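Local coordinates for oxidoreductase, short-chain dehydrogenase/reductase family (PDB 3L6E), which probably works as a nucleotide-dependent oxidoreductase of the short-chain dehydrogenase/reductase family, perhaps reducing 3-dehydrosphinganine, at residues A[35-38]-A[39-43]; A[62-65]-A[66-70]; A[111-114]-A[115-119]. All coordinates share one frame; numbering follows the deposited sequence.

Contact 1 (A[35-38]-A[39-43]); sequences RRYQ and RLQQQ. Unlike the reference sequence in segment 39-43: Gln42 (reference Glu). With SO4 (sulfate ion), chain C.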
ATOM      1  N   ARG A  35       2.523  24.611 -11.669  1.00 28.46           N
ATOM      2  CA  ARG A  35       3.107  25.958 -11.630  1.00 29.15           C
ATOM      3  C   ARG A  35       3.870  26.297 -12.911  1.00 28.21           C
ATOM      4  O   ARG A  35       4.051  27.468 -13.236  1.00 28.64           O
ATOM      5  CB  ARG A  35       4.074  26.044 -10.448  1.00 30.80           C
ATOM      6  CG  ARG A  35       3.602  26.867  -9.277  1.00 41.33           C
ATOM      7  CD  ARG A  35       4.394  28.165  -9.181  1.00 32.14           C
ATOM      8  NE  ARG A  35       3.840  29.240 -10.007  1.00 41.32           N
ATOM      9  CZ  ARG A  35       4.220  30.517  -9.937  1.00 33.06           C
ATOM     10  NH1 ARG A  35       5.166  30.901  -9.079  1.00 41.11           N
ATOM     11  NH2 ARG A  35       3.651  31.415 -10.730  1.00 41.21           N
ATOM     12  N   ARG A  36       4.316  25.268 -13.626  1.00 27.37           N
ATOM     13  CA  ARG A  36       5.254  25.420 -14.739  1.00 27.04           C
ATOM     14  C   ARG A  36       4.602  25.129 -16.079  1.00 26.47           C
ATOM     15  O   ARG A  36       4.449  23.961 -16.469  1.00 26.40           O
ATOM     16  CB  ARG A  36       6.462  24.494 -14.545  1.00 27.71           C
ATOM     17  CG  ARG A  36       7.464  24.973 -13.515  1.00 31.48           C
ATOM     18  CD  ARG A  36       8.514  23.907 -13.251  1.00 29.36           C
ATOM     19  NE  ARG A  36       7.987  22.777 -12.492  1.00 32.05           N
ATOM     20  CZ  ARG A  36       8.700  21.708 -12.152  1.00 30.60           C
ATOM     21  NH1 ARG A  36       8.147  20.721 -11.447  1.00 32.12           N
ATOM     22  NH2 ARG A  36       9.970  21.625 -12.514  1.00 32.46           N
ATOM     23  N   TYR A  37       4.242  26.197 -16.786  1.00 25.66           N
ATOM     24  CA  TYR A  37       3.441  26.112 -18.001  1.00 25.23           C
ATOM     25  C   TYR A  37       4.084  25.299 -19.140  1.00 26.96           C
ATOM     26  O   TYR A  37       3.372  24.614 -19.903  1.00 26.84           O
ATOM     27  CB  TYR A  37       3.067  27.522 -18.482  1.00 23.48           C
ATOM     28  CG  TYR A  37       4.144  28.202 -19.300  1.00 23.23           C
ATOM     29  CD1 TYR A  37       5.182  28.915 -18.687  1.00 21.99           C
ATOM     30  CD2 TYR A  37       4.140  28.109 -20.692  1.00 22.50           C
ATOM     31  CE1 TYR A  37       6.192  29.525 -19.457  1.00 23.06           C
ATOM     32  CE2 TYR A  37       5.144  28.712 -21.467  1.00 23.09           C
ATOM     33  CZ  TYR A  37       6.161  29.417 -20.843  1.00 21.83           C
ATOM     34  OH  TYR A  37       7.128  30.012 -21.623  1.00 22.88           O
ATOM     35  N   GLN A  38       5.414  25.391 -19.261  1.00 28.17           N
ATOM     36  CA  GLN A  38       6.157  24.716 -20.340  1.00 29.19           C
ATOM     37  C   GLN A  38       5.958  23.209 -20.292  1.00 30.14           C
ATOM     38  O   GLN A  38       5.781  22.559 -21.328  1.00 30.75           O
ATOM     39  CB  GLN A  38       7.648  25.059 -20.282  1.00 29.04           C
ATOM     40  CG  GLN A  38       7.965  26.460 -20.776  1.00 24.91           C
ATOM     41  CD  GLN A  38       9.428  26.858 -20.586  1.00 29.31           C
ATOM     42  OE1 GLN A  38      10.141  26.310 -19.740  1.00 25.24           O
ATOM     43  NE2 GLN A  38       9.872  27.826 -21.364  1.00 24.42           N
ATOM     44  N   ARG A  39       5.967  22.681 -19.073  1.00 30.45           N
ATOM     45  CA  ARG A  39       5.730  21.269 -18.792  1.00 30.92           C
ATOM     46  C   ARG A  39       4.267  20.846 -18.975  1.00 30.81           C
ATOM     47  O   ARG A  39       3.997  19.717 -19.365  1.00 31.04           O
ATOM     48  CB  ARG A  39       6.209  20.932 -17.377  1.00 31.23           C
ATOM     49  CG  ARG A  39       7.732  20.854 -17.247  1.00 41.67           C
ATOM     50  CD  ARG A  39       8.199  21.009 -15.810  1.00 32.13           C
ATOM     51  NE  ARG A  39       9.655  20.906 -15.706  1.00 41.75           N
ATOM     52  CZ  ARG A  39      10.305  19.894 -15.131  1.00 33.05           C
ATOM     53  NH1 ARG A  39       9.636  18.882 -14.582  1.00 41.51           N
ATOM     54  NH2 ARG A  39      11.629  19.898 -15.096  1.00 41.82           N
ATOM     55  N   LEU A  40       3.331  21.738 -18.670  1.00 30.12           N
ATOM     56  CA  LEU A  40       1.929  21.477 -18.971  1.00 29.82           C
ATOM     57  C   LEU A  40       1.672  21.368 -20.492  1.00 30.40           C
ATOM     58  O   LEU A  40       0.946  20.471 -20.934  1.00 30.04           O
ATOM     59  CB  LEU A  40       1.009  22.505 -18.288  1.00 28.94           C
ATOM     60  CG  LEU A  40       0.919  22.425 -16.751  1.00 26.75           C
ATOM     61  CD1 LEU A  40       0.294  23.667 -16.125  1.00 28.72           C
ATOM     62  CD2 LEU A  40       0.190  21.190 -16.263  1.00 28.89           C
ATOM     63  N   GLN A  41       2.298  22.255 -21.279  1.00 30.90           N
ATOM     64  CA  GLN A  41       2.155  22.255 -22.738  1.00 31.40           C
ATOM     65  C   GLN A  41       2.761  21.008 -23.380  1.00 31.94           C
ATOM     66  O   GLN A  41       2.188  20.447 -24.327  1.00 31.36           O
ATOM     67  CB  GLN A  41       2.798  23.502 -23.366  1.00 31.62           C
ATOM     68  CG  GLN A  41       2.075  24.826 -23.086  1.00 33.64           C
ATOM     69  CD  GLN A  41       2.691  26.002 -23.836  1.00 32.03           C
ATOM     70  OE1 GLN A  41       1.977  26.892 -24.313  1.00 33.70           O
ATOM     71  NE2 GLN A  41       4.014  25.999 -23.964  1.00 33.42           N
ATOM     72  N   GLN A  42       3.931  20.602 -22.877  1.00 32.44           N
ATOM     73  CA  GLN A  42       4.638  19.427 -23.394  1.00 32.33           C
ATOM     74  C   GLN A  42       3.754  18.191 -23.178  1.00 31.21           C
ATOM     75  O   GLN A  42       3.726  17.284 -24.001  1.00 30.77           O
ATOM     76  CB  GLN A  42       6.051  19.295 -22.761  1.00 33.26           C
ATOM     77  CG  GLN A  42       6.317  18.063 -21.867  1.00 42.96           C
ATOM     78  CD  GLN A  42       7.536  18.196 -20.909  1.00 35.04           C
ATOM     79  OE1 GLN A  42       7.738  17.341 -20.033  1.00 43.04           O
ATOM     80  NE2 GLN A  42       8.324  19.267 -21.061  1.00 42.93           N
ATOM     81  N   GLN A  43       3.009  18.187 -22.073  1.00 30.47           N
ATOM     82  CA  GLN A  43       2.092  17.108 -21.771  1.00 29.46           C
ATOM     83  C   GLN A  43       0.830  17.169 -22.647  1.00 28.75           C
ATOM     84  O   GLN A  43       0.289  16.128 -23.034  1.00 28.12           O
ATOM     85  CB  GLN A  43       1.742  17.111 -20.285  1.00 30.03           C
ATOM     86  CG  GLN A  43       2.884  16.720 -19.343  1.00 33.10           C
ATOM     87  CD  GLN A  43       3.267  15.251 -19.429  1.00 30.93           C
ATOM     88  OE1 GLN A  43       4.232  14.886 -20.122  1.00 33.42           O
ATOM     89  NE2 GLN A  43       2.528  14.398 -18.713  1.00 33.15           N
TER
HETATM   90  S   SO4 C 500       4.619  21.740 -11.177  1.00 33.59           S
HETATM   91  O1  SO4 C 500       5.347  22.362 -12.274  1.00 35.85           O
HETATM   92  O2  SO4 C 500       3.974  22.748 -10.339  1.00 35.69           O
HETATM   93  O3  SO4 C 500       3.609  20.904 -11.813  1.00 35.93           O
HETATM   94  O4  SO4 C 500       5.550  20.955 -10.359  1.00 35.56           O
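Arg36, lying flat on Arg39, holds a sulfate ion through two separate nitrogens: NE of Arg36 donates to sulfate O1 at 2.7 Å and NH1 to sulfate O4 at 2.8 Å. The ion lies at the edge of the guanidinium, in its plane, where the N-H groups point. A bend at chi3 (-72°) turns the end of Arg36 toward the anion, and the backbone N of Arg35 adds a nearly straight bond to O2, also 2.7 Å long. Gly12 N is a further donor to the ion.

Arg39 stretches out from CG to NE beside Arg36, the two guanidinium planes only 17° apart. NH2 of Arg36 sits over the centre of the Arg39 guanidinium, 3.2 Å from its CZ, while NH1 of Arg39 bonds to Gly12 O.

Behind these groups the helix begins, with Gln41 N bound to Tyr37 O at 2.9 Å. The Gln41 side chain runs beside Tyr37, its amide plane turned 70° from the ring, and apolar Leu40 packs inward on Met32 and Val55. The sulfate, probably from the crystallisation liquor, brings negative charge to the stacked arginines; their gathered positive charge is consistent with a site for the 2'-phosphate on the adenosine ribose of NADPH.

Contact 2 (A[62-65]-A[66-70]); sequences EDVD and VAFAA. Unlike the reference sequence in segment 62-65: Asp63 (reference Glu).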
ATOM      1  N   GLU A  62      -7.569  32.130  -3.597  1.00 44.16           N
ATOM      2  CA  GLU A  62      -8.224  32.540  -4.836  1.00 43.82           C
ATOM      3  C   GLU A  62      -7.728  31.717  -6.027  1.00 42.73           C
ATOM      4  O   GLU A  62      -8.531  31.212  -6.809  1.00 42.76           O
ATOM      5  CB  GLU A  62      -8.094  34.055  -5.094  1.00 44.53           C
ATOM      6  CG  GLU A  62      -6.708  34.667  -4.872  1.00 60.14           C
ATOM      7  CD  GLU A  62      -6.456  35.062  -3.424  1.00 45.19           C
ATOM      8  OE1 GLU A  62      -5.414  34.645  -2.863  1.00 60.25           O
ATOM      9  OE2 GLU A  62      -7.302  35.781  -2.845  1.00 60.26           O
ATOM     10  N   ASP A  63      -6.410  31.562  -6.132  1.00 41.64           N
ATOM     11  CA  ASP A  63      -5.767  30.804  -7.211  1.00 40.64           C
ATOM     12  C   ASP A  63      -6.253  29.341  -7.285  1.00 38.94           C
ATOM     13  O   ASP A  63      -6.368  28.764  -8.366  1.00 38.23           O
ATOM     14  CB  ASP A  63      -4.238  30.856  -7.052  1.00 41.27           C
ATOM     15  CG  ASP A  63      -3.687  32.290  -7.024  1.00 51.38           C
ATOM     16  OD1 ASP A  63      -4.261  33.159  -6.328  1.00 41.65           O
ATOM     17  OD2 ASP A  63      -2.659  32.548  -7.689  1.00 41.61           O
ATOM     18  N   VAL A  64      -6.548  28.761  -6.124  1.00 38.12           N
ATOM     19  CA  VAL A  64      -7.079  27.396  -6.039  1.00 37.14           C
ATOM     20  C   VAL A  64      -8.522  27.349  -6.538  1.00 36.57           C
ATOM     21  O   VAL A  64      -8.890  26.441  -7.280  1.00 36.14           O
ATOM     22  CB  VAL A  64      -6.963  26.825  -4.606  1.00 36.50           C
ATOM     23  CG1 VAL A  64      -7.671  25.478  -4.481  1.00 30.91           C
ATOM     24  CG2 VAL A  64      -5.503  26.687  -4.222  1.00 30.66           C
ATOM     25  N   ASP A  65      -9.316  28.337  -6.121  1.00 36.62           N
ATOM     26  CA  ASP A  65     -10.706  28.501  -6.544  1.00 36.55           C
ATOM     27  C   ASP A  65     -10.834  28.558  -8.066  1.00 35.37           C
ATOM     28  O   ASP A  65     -11.687  27.880  -8.646  1.00 35.10           O
ATOM     29  CB  ASP A  65     -11.310  29.779  -5.933  1.00 37.68           C
ATOM     30  CG  ASP A  65     -11.578  29.661  -4.432  1.00 42.80           C
ATOM     31  OD1 ASP A  65     -12.028  28.593  -3.960  1.00 38.71           O
ATOM     32  OD2 ASP A  65     -11.362  30.661  -3.711  1.00 38.97           O
ATOM     33  N   VAL A  66      -9.972  29.363  -8.690  1.00 34.28           N
ATOM     34  CA  VAL A  66      -9.984  29.595 -10.132  1.00 33.40           C
ATOM     35  C   VAL A  66      -9.596  28.336 -10.900  1.00 32.59           C
ATOM     36  O   VAL A  66     -10.268  27.951 -11.859  1.00 32.93           O
ATOM     37  CB  VAL A  66      -9.061  30.794 -10.515  1.00 33.72           C
ATOM     38  CG1 VAL A  66      -8.919  30.934 -12.025  1.00 33.80           C
ATOM     39  CG2 VAL A  66      -9.600  32.106  -9.920  1.00 33.86           C
ATOM     40  N   ALA A  67      -8.520  27.691 -10.458  1.00 31.32           N
ATOM     41  CA  ALA A  67      -7.991  26.501 -11.115  1.00 30.18           C
ATOM     42  C   ALA A  67      -8.982  25.338 -11.079  1.00 28.84           C
ATOM     43  O   ALA A  67      -9.089  24.592 -12.048  1.00 28.61           O
ATOM     44  CB  ALA A  67      -6.652  26.084 -10.482  1.00 30.24           C
ATOM     45  N   PHE A  68      -9.686  25.177  -9.960  1.00 27.43           N
ATOM     46  CA  PHE A  68     -10.646  24.093  -9.827  1.00 26.73           C
ATOM     47  C   PHE A  68     -11.915  24.347 -10.638  1.00 26.88           C
ATOM     48  O   PHE A  68     -12.517  23.394 -11.151  1.00 27.50           O
ATOM     49  CB  PHE A  68     -10.949  23.789  -8.349  1.00 26.68           C
ATOM     50  CG  PHE A  68     -10.018  22.759  -7.736  1.00 29.16           C
ATOM     51  CD1 PHE A  68     -10.368  21.412  -7.709  1.00 27.13           C
ATOM     52  CD2 PHE A  68      -8.793  23.134  -7.195  1.00 26.98           C
ATOM     53  CE1 PHE A  68      -9.512  20.444  -7.149  1.00 29.16           C
ATOM     54  CE2 PHE A  68      -7.929  22.187  -6.629  1.00 29.47           C
ATOM     55  CZ  PHE A  68      -8.285  20.833  -6.605  1.00 27.17           C
ATOM     56  N   ALA A  69     -12.286  25.628 -10.777  1.00 25.93           N
ATOM     57  CA  ALA A  69     -13.430  26.054 -11.573  1.00 26.37           C
ATOM     58  C   ALA A  69     -13.258  25.733 -13.057  1.00 26.56           C
ATOM     59  O   ALA A  69     -14.217  25.339 -13.719  1.00 26.37           O
ATOM     60  CB  ALA A  69     -13.712  27.561 -11.382  1.00 26.23           C
ATOM     61  N   ALA A  70     -12.038  25.906 -13.569  1.00 26.44           N
ATOM     62  CA  ALA A  70     -11.722  25.543 -14.946  1.00 26.13           C
ATOM     63  C   ALA A  70     -11.720  24.016 -15.120  1.00 25.64           C
ATOM     64  O   ALA A  70     -12.232  23.495 -16.122  1.00 25.38           O
ATOM     65  CB  ALA A  70     -10.378  26.150 -15.372  1.00 26.53           C
TER
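Val64 and Phe68 run side by side, one helical turn apart, and meet through CG1 of the valine and CD2 of the ring at 3.8 Å. Because CG1 stands anti to the backbone N (chi1 173°), it leans along the helix toward the next turn and reaches the aromatic ring. The same CD2 lies 3.3 Å from Val64 O, which comes to the ring in its plane, so the phenylalanine turns an edge, not a face, to the carbonyl that also accepts its own N-H.

On another side of the helix, Val66 turns CG2 back to Glu62 O, 3.4 Å away. The small methyl of Ala67 fits close to Asp63 O and leaves room for Ala56 and Met33 to approach.

Main-chain bonds between residues four apart keep these side chains in step. Val66 N reaches Glu62 O at 3.0 Å, and Ala67 N, Phe68 N and Ala69 N bond likewise to the oxygens of Asp63, Val64 and Asp65. Asp65, at the margin of the apolar face, sends OD1 to NE2 of Gln118, while Val64 also packs on Leu114 and Phe68 on Leu122. Val64, Ala67 and Phe68 thus form the buried face, with Asp65 at its border and Glu62 and Val66 exposed: the amphipathic pattern of a helix lying against its neighbour on one flank of the Rossmann-fold sheet.

Contact 3 (A[111-114]-A[115-119]); sequences STIL and VAQQT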
ATOM      1  N   SER A 111      -0.605  24.353   0.126  1.00 24.93           N
ATOM      2  CA  SER A 111      -1.217  23.804  -1.075  1.00 23.02           C
ATOM      3  C   SER A 111      -1.983  22.562  -0.664  1.00 21.98           C
ATOM      4  O   SER A 111      -3.111  22.361  -1.105  1.00 22.10           O
ATOM      5  CB  SER A 111      -0.185  23.507  -2.175  1.00 23.12           C
ATOM      6  OG  SER A 111       0.532  22.302  -1.933  1.00 24.27           O
ATOM      7  N   THR A 112      -1.402  21.761   0.229  1.00 21.00           N
ATOM      8  CA  THR A 112      -2.066  20.528   0.641  1.00 20.74           C
ATOM      9  C   THR A 112      -3.407  20.821   1.308  1.00 20.65           C
ATOM     10  O   THR A 112      -4.403  20.171   1.003  1.00 20.04           O
ATOM     11  CB  THR A 112      -1.191  19.631   1.532  1.00 20.27           C
ATOM     12  OG1 THR A 112      -0.038  19.216   0.800  1.00 22.09           O
ATOM     13  CG2 THR A 112      -1.950  18.380   1.945  1.00 20.71           C
ATOM     14  N   ILE A 113      -3.420  21.808   2.194  1.00 21.69           N
ATOM     15  CA  ILE A 113      -4.642  22.201   2.921  1.00 22.38           C
ATOM     16  C   ILE A 113      -5.727  22.788   2.016  1.00 22.41           C
ATOM     17  O   ILE A 113      -6.901  22.441   2.148  1.00 22.23           O
ATOM     18  CB  ILE A 113      -4.317  23.146   4.089  1.00 22.22           C
ATOM     19  CG1 ILE A 113      -3.573  22.356   5.173  1.00 33.80           C
ATOM     20  CG2 ILE A 113      -5.596  23.771   4.661  1.00 33.91           C
ATOM     21  CD1 ILE A 113      -3.098  23.164   6.349  1.00 22.44           C
ATOM     22  N   LEU A 114      -5.324  23.659   1.096  1.00 23.10           N
ATOM     23  CA  LEU A 114      -6.254  24.327   0.186  1.00 24.17           C
ATOM     24  C   LEU A 114      -6.855  23.373  -0.850  1.00 25.50           C
ATOM     25  O   LEU A 114      -8.043  23.449  -1.155  1.00 26.52           O
ATOM     26  CB  LEU A 114      -5.571  25.499  -0.513  1.00 24.35           C
ATOM     27  CG  LEU A 114      -5.133  26.705   0.317  1.00 32.14           C
ATOM     28  CD1 LEU A 114      -4.110  27.497  -0.469  1.00 24.84           C
ATOM     29  CD2 LEU A 114      -6.313  27.595   0.734  1.00 24.57           C
ATOM     30  N   VAL A 115      -6.042  22.462  -1.378  1.00 25.31           N
ATOM     31  CA  VAL A 115      -6.566  21.458  -2.298  1.00 25.31           C
ATOM     32  C   VAL A 115      -7.572  20.556  -1.569  1.00 24.76           C
ATOM     33  O   VAL A 115      -8.625  20.207  -2.114  1.00 25.14           O
ATOM     34  CB  VAL A 115      -5.423  20.661  -2.963  1.00 25.24           C
ATOM     35  CG1 VAL A 115      -5.940  19.420  -3.708  1.00 28.47           C
ATOM     36  CG2 VAL A 115      -4.641  21.570  -3.901  1.00 29.15           C
ATOM     37  N   ALA A 116      -7.243  20.190  -0.336  1.00 23.69           N
ATOM     38  CA  ALA A 116      -8.080  19.295   0.441  1.00 23.04           C
ATOM     39  C   ALA A 116      -9.438  19.955   0.729  1.00 23.61           C
ATOM     40  O   ALA A 116     -10.476  19.337   0.518  1.00 23.11           O
ATOM     41  CB  ALA A 116      -7.387  18.903   1.717  1.00 22.69           C
ATOM     42  N   GLN A 117      -9.418  21.219   1.157  1.00 24.34           N
ATOM     43  CA  GLN A 117     -10.655  21.940   1.491  1.00 26.07           C
ATOM     44  C   GLN A 117     -11.508  22.189   0.270  1.00 26.88           C
ATOM     45  O   GLN A 117     -12.729  22.105   0.335  1.00 27.68           O
ATOM     46  CB  GLN A 117     -10.362  23.282   2.161  1.00 26.31           C
ATOM     47  CG  GLN A 117      -9.798  23.147   3.535  1.00 29.17           C
ATOM     48  CD  GLN A 117      -9.322  24.455   4.104  1.00 27.03           C
ATOM     49  OE1 GLN A 117      -8.898  24.504   5.259  1.00 29.86           O
ATOM     50  NE2 GLN A 117      -9.397  25.532   3.312  1.00 29.26           N
ATOM     51  N   GLN A 118     -10.856  22.526  -0.833  1.00 27.32           N
ATOM     52  CA  GLN A 118     -11.529  22.677  -2.108  1.00 28.65           C
ATOM     53  C   GLN A 118     -12.173  21.338  -2.550  1.00 28.74           C
ATOM     54  O   GLN A 118     -13.262  21.333  -3.111  1.00 28.78           O
ATOM     55  CB  GLN A 118     -10.543  23.236  -3.147  1.00 29.34           C
ATOM     56  CG  GLN A 118     -11.130  23.588  -4.505  1.00 30.83           C
ATOM     57  CD  GLN A 118     -11.902  24.901  -4.543  1.00 30.46           C
ATOM     58  OE1 GLN A 118     -12.837  25.045  -5.332  1.00 31.55           O
ATOM     59  NE2 GLN A 118     -11.515  25.865  -3.702  1.00 31.24           N
ATOM     60  N   THR A 119     -11.513  20.215  -2.263  1.00 28.85           N
ATOM     61  CA  THR A 119     -12.044  18.865  -2.577  1.00 28.09           C
ATOM     62  C   THR A 119     -13.228  18.467  -1.690  1.00 27.25           C
ATOM     63  O   THR A 119     -14.176  17.840  -2.157  1.00 27.21           O
ATOM     64  CB  THR A 119     -10.935  17.776  -2.469  1.00 28.21           C
ATOM     65  OG1 THR A 119      -9.832  18.132  -3.315  1.00 20.60           O
ATOM     66  CG2 THR A 119     -11.467  16.386  -2.871  1.00 20.07           C
TER
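Gln117 lies alongside Ile113, both side chains pointing the same way, and brings its amide OE1 to 3.4 Å from the CG2 methyl of the isoleucine. Two torsions account for the meeting: CG2 of Ile113 is anti to the backbone N, which directs this branch toward the following turn, and Gln117 is extended beyond CG (chi2 171°), carrying the amide past that methyl. The CG of Gln117 also rests 3.3 Å from Ile113 O, while its backbone N bonds to that oxygen. A long, flexible glutamine suits this exposed strip, where its methylenes follow the helix and its polar end lies farther out.

Val115 places CG2 at 3.3 Å from Ser111 O, beside the bond that Val115 N makes to the same carbonyl at 2.9 Å. With CG1 turned to the far side of the backbone N, CG2 is left next to that N and close to the carbonyl it binds. Thr119 folds its hydroxyl back along the helix: OG1 donates to Val115 O at 2.7 Å, and Thr119 N binds this oxygen from the opposite face of the carbonyl plane. Two donors thus grip Val115 O, and the buried hydroxyl spends its hydrogen within its own helix, which suits threonine here. In the same manner Ser111 and Thr112 turn their hydroxyls to Ser107 O and Asn108 O, one turn earlier.

A bend at chi2 (77°) turns the amide of buried Gln118 so that OE1 accepts from Arg121 NH2 while NE2 is left to helix 61-75.

Around the helix the neighbours divide by side. Val115 and Thr119 pack on Val81 of strand 80-84; Ala116, needing little room, lets Leu130 of strand 128-137 and both Phe158 and Leu162 of helix 145-165 come close; Leu114 faces His61 of helix 61-75.

How the contacts relate
From the N terminus the three contacts follow one another in series, none nesting or crossing, and each closes a single helical turn and no long loop. Contact 1 starts helix 37-47, in the crossover from strand 29-34 to strand 51-55. Contact 2 belongs to helix 61-75, which leads from strand 51-55 to strand 80-84, and contact 3 to helix 98-123, which precedes strand 128-137. Contacts 1 and 2 do not touch, their centres about 17 Å apart. Contacts 2 and 3 do, with centres about 11 Å apart: Phe68 CG packs 3.5 Å from Gln118 CG, joining two adjacent helices packed on the same side of the parallel sheet.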